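Local coordinates for protein 3-keto-5-aminohexanoate cleavage enzyme (Ralstonia eutropha, PDB 3C6C) that probably cleaves 3-keto-5-aminohexanoate or a related beta-keto acid in a metal-dependent reaction, at residues T150-E155 / E159-N164. Sequence-based numbering, arbitrary orientation. Where two conformers were deposited one is given.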
loop_
_atom_site.group_PDB
_atom_site.type_symbol
_atom_site.label_atom_id
_atom_site.label_comp_id
_atom_site.label_asym_id
_atom_site.label_seq_id
_atom_site.Cartn_x
_atom_site.Cartn_y
_atom_site.Cartn_z
ATOM N N THR A 150 9.716 17.068 16.936
ATOM C CA THR A 150 9.523 18.531 17.002
ATOM C C THR A 150 8.568 18.887 15.898
ATOM O O THR A 150 8.708 18.443 14.747
ATOM C CB THR A 150 10.856 19.327 16.790
ATOM O OG1 THR A 150 11.682 19.233 17.954
ATOM C CG2 THR A 150 10.598 20.804 16.459
ATOM N N GLY A 151 7.566 19.675 16.233
ATOM C CA GLY A 151 6.551 19.987 15.246
ATOM C C GLY A 151 5.451 20.911 15.688
ATOM O O GLY A 151 5.311 21.223 16.858
ATOM N N ASN A 152 4.739 21.384 14.679
ATOM C CA ASN A 152 3.529 22.187 14.853
ATOM C C ASN A 152 2.417 21.294 15.381
ATOM O O ASN A 152 2.040 20.293 14.750
ATOM C CB ASN A 152 3.074 22.813 13.533
ATOM C CG ASN A 152 4.040 23.871 13.021
ATOM O OD1 ASN A 152 4.695 24.530 13.815
ATOM N ND2 ASN A 152 4.121 24.037 11.696
ATOM N N GLN A 153 1.896 21.672 16.536
ATOM C CA GLN A 153 0.818 20.924 17.165
ATOM C C GLN A 153 -0.390 21.757 17.530
ATOM O O GLN A 153 -0.341 22.983 17.624
ATOM C CB GLN A 153 1.313 20.165 18.383
ATOM C CG GLN A 153 2.472 19.248 18.060
ATOM C CD GLN A 153 2.249 17.840 18.564
ATOM O OE1 GLN A 153 1.212 17.544 19.171
ATOM N NE2 GLN A 153 3.220 16.963 18.318
ATOM N N VAL A 154 -1.474 21.026 17.736
ATOM C CA VAL A 154 -2.784 21.622 18.077
ATOM C C VAL A 154 -3.433 20.819 19.190
ATOM O O VAL A 154 -3.490 19.593 19.127
ATOM C CB VAL A 154 -3.788 21.626 16.892
ATOM C CG1 VAL A 154 -5.089 22.375 17.286
ATOM C CG2 VAL A 154 -3.194 22.234 15.610
ATOM N N GLU A 155 -3.886 21.533 20.211
ATOM C CA GLU A 155 -4.732 20.950 21.260
ATOM C C GLU A 155 -5.961 21.828 21.404
ATOM O O GLU A 155 -5.894 22.945 21.921
ATOM C CB GLU A 155 -3.995 20.843 22.592
ATOM C CG GLU A 155 -4.871 20.192 23.694
ATOM C CD GLU A 155 -4.170 20.079 25.029
ATOM O OE1 GLU A 155 -4.005 21.127 25.705
ATOM O OE2 GLU A 155 -3.815 18.932 25.403
ATOM N N GLU A 159 -2.795 26.395 19.295
ATOM C CA GLU A 159 -1.658 26.075 18.401
ATOM C C GLU A 159 -0.326 26.367 19.070
ATOM O O GLU A 159 -0.112 27.423 19.651
ATOM C CB GLU A 159 -1.786 26.791 17.047
ATOM C CG GLU A 159 -3.039 26.343 16.290
ATOM C CD GLU A 159 -2.841 26.025 14.812
ATOM O OE1 GLU A 159 -1.864 25.342 14.415
ATOM O OE2 GLU A 159 -3.722 26.424 14.022
ATOM N N PHE A 160 0.559 25.383 19.024
ATOM C CA PHE A 160 1.896 25.535 19.613
ATOM C C PHE A 160 2.913 24.681 18.889
ATOM O O PHE A 160 2.583 23.949 17.951
ATOM C CB PHE A 160 1.886 25.141 21.099
ATOM C CG PHE A 160 1.528 23.692 21.342
ATOM C CD1 PHE A 160 0.209 23.261 21.246
ATOM C CD2 PHE A 160 2.510 22.757 21.649
ATOM C CE1 PHE A 160 -0.123 21.941 21.460
ATOM C CE2 PHE A 160 2.179 21.417 21.841
ATOM C CZ PHE A 160 0.862 21.015 21.753
ATOM N N VAL A 161 4.138 24.780 19.399
ATOM C CA VAL A 161 5.270 23.998 18.926
ATOM C C VAL A 161 5.796 23.074 20.016
ATOM O O VAL A 161 6.064 23.479 21.142
ATOM C CB VAL A 161 6.444 24.880 18.405
ATOM C CG1 VAL A 161 7.689 24.008 18.137
ATOM C CG2 VAL A 161 6.052 25.647 17.142
ATOM N N TYR A 162 5.891 21.800 19.653
ATOM C CA TYR A 162 6.560 20.780 20.487
ATOM C C TYR A 162 8.012 20.816 20.129
ATOM O O TYR A 162 8.373 20.544 18.987
ATOM C CB TYR A 162 6.102 19.328 20.204
ATOM C CG TYR A 162 5.065 18.741 21.133
ATOM C CD1 TYR A 162 4.903 19.214 22.424
ATOM C CD2 TYR A 162 4.279 17.676 20.718
ATOM C CE1 TYR A 162 3.953 18.669 23.268
ATOM C CE2 TYR A 162 3.323 17.118 21.551
ATOM C CZ TYR A 162 3.165 17.624 22.825
ATOM O OH TYR A 162 2.225 17.091 23.662
ATOM N N LEU A 163 8.834 21.148 21.108
ATOM C CA LEU A 163 10.285 21.308 20.908
ATOM C C LEU A 163 11.107 20.285 21.669
ATOM O O LEU A 163 11.385 20.412 22.881
ATOM C CB LEU A 163 10.734 22.736 21.269
ATOM C CG LEU A 163 12.198 23.053 20.971
ATOM C CD1 LEU A 163 12.413 23.149 19.473
ATOM C CD2 LEU A 163 12.631 24.341 21.696
ATOM N N ASN A 164 11.439 19.246 20.925
ATOM C CA ASN A 164 12.309 18.175 21.396
ATOM C C ASN A 164 13.464 17.953 20.426
ATOM O O ASN A 164 13.363 17.167 19.478
ATOM C CB ASN A 164 11.504 16.887 21.573
ATOM C CG ASN A 164 10.452 17.009 22.653
ATOM O OD1 ASN A 164 10.760 17.038 23.845
ATOM N ND2 ASN A 164 9.208 17.076 22.240
HETATM O O HOH W 1 0.391 24.318 15.298
HETATM O O HOH W 2 0.446 15.525 21.135
#
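Q153 and F160 face each other as a hydrogen-bonded pair of an antiparallel beta hairpin. Two backbone bonds define the pair: Q153 N to F160 O (2.8 Å) and F160 N to Q153 O (2.9 Å). A second such pair, G151 with Y162, repeats the pattern toward the open end, and the side chains of Q153, F160 and Y162 share one face of the sheet. Along Q153, CB lies over the F160 ring, 3.9 Å from its centroid and 25° off the normal, which identifies a CH-pi contact. CG then turns to Y162, and a bend at chi2 (-129°) brings the amide to the phenol ring. The tyrosine has two conformers and NE2 sits too close to Y162 CD2, so the exact fit of amide against ring is doubtful. At the tip, OE1 accepts a bond from a water (2.9 Å), whose link to Y162 OH is weak and rests on the same conformer. Beyond the regular pairing, N164 N donates to T150 OG1 (3.0 Å), a hydroxyl also bonded to N152 of the second subunit. The hairpin completes a small antiparallel sheet separate from the strands of the TIM barrel: 158-162 lies between 151-155 and 108-113, with F109 against the F160 ring. E159 forms a salt bridge with R170 and a hydrogen bond with T166, both of the second subunit and on its helix 166-179, placing the hairpin at a subunit interface.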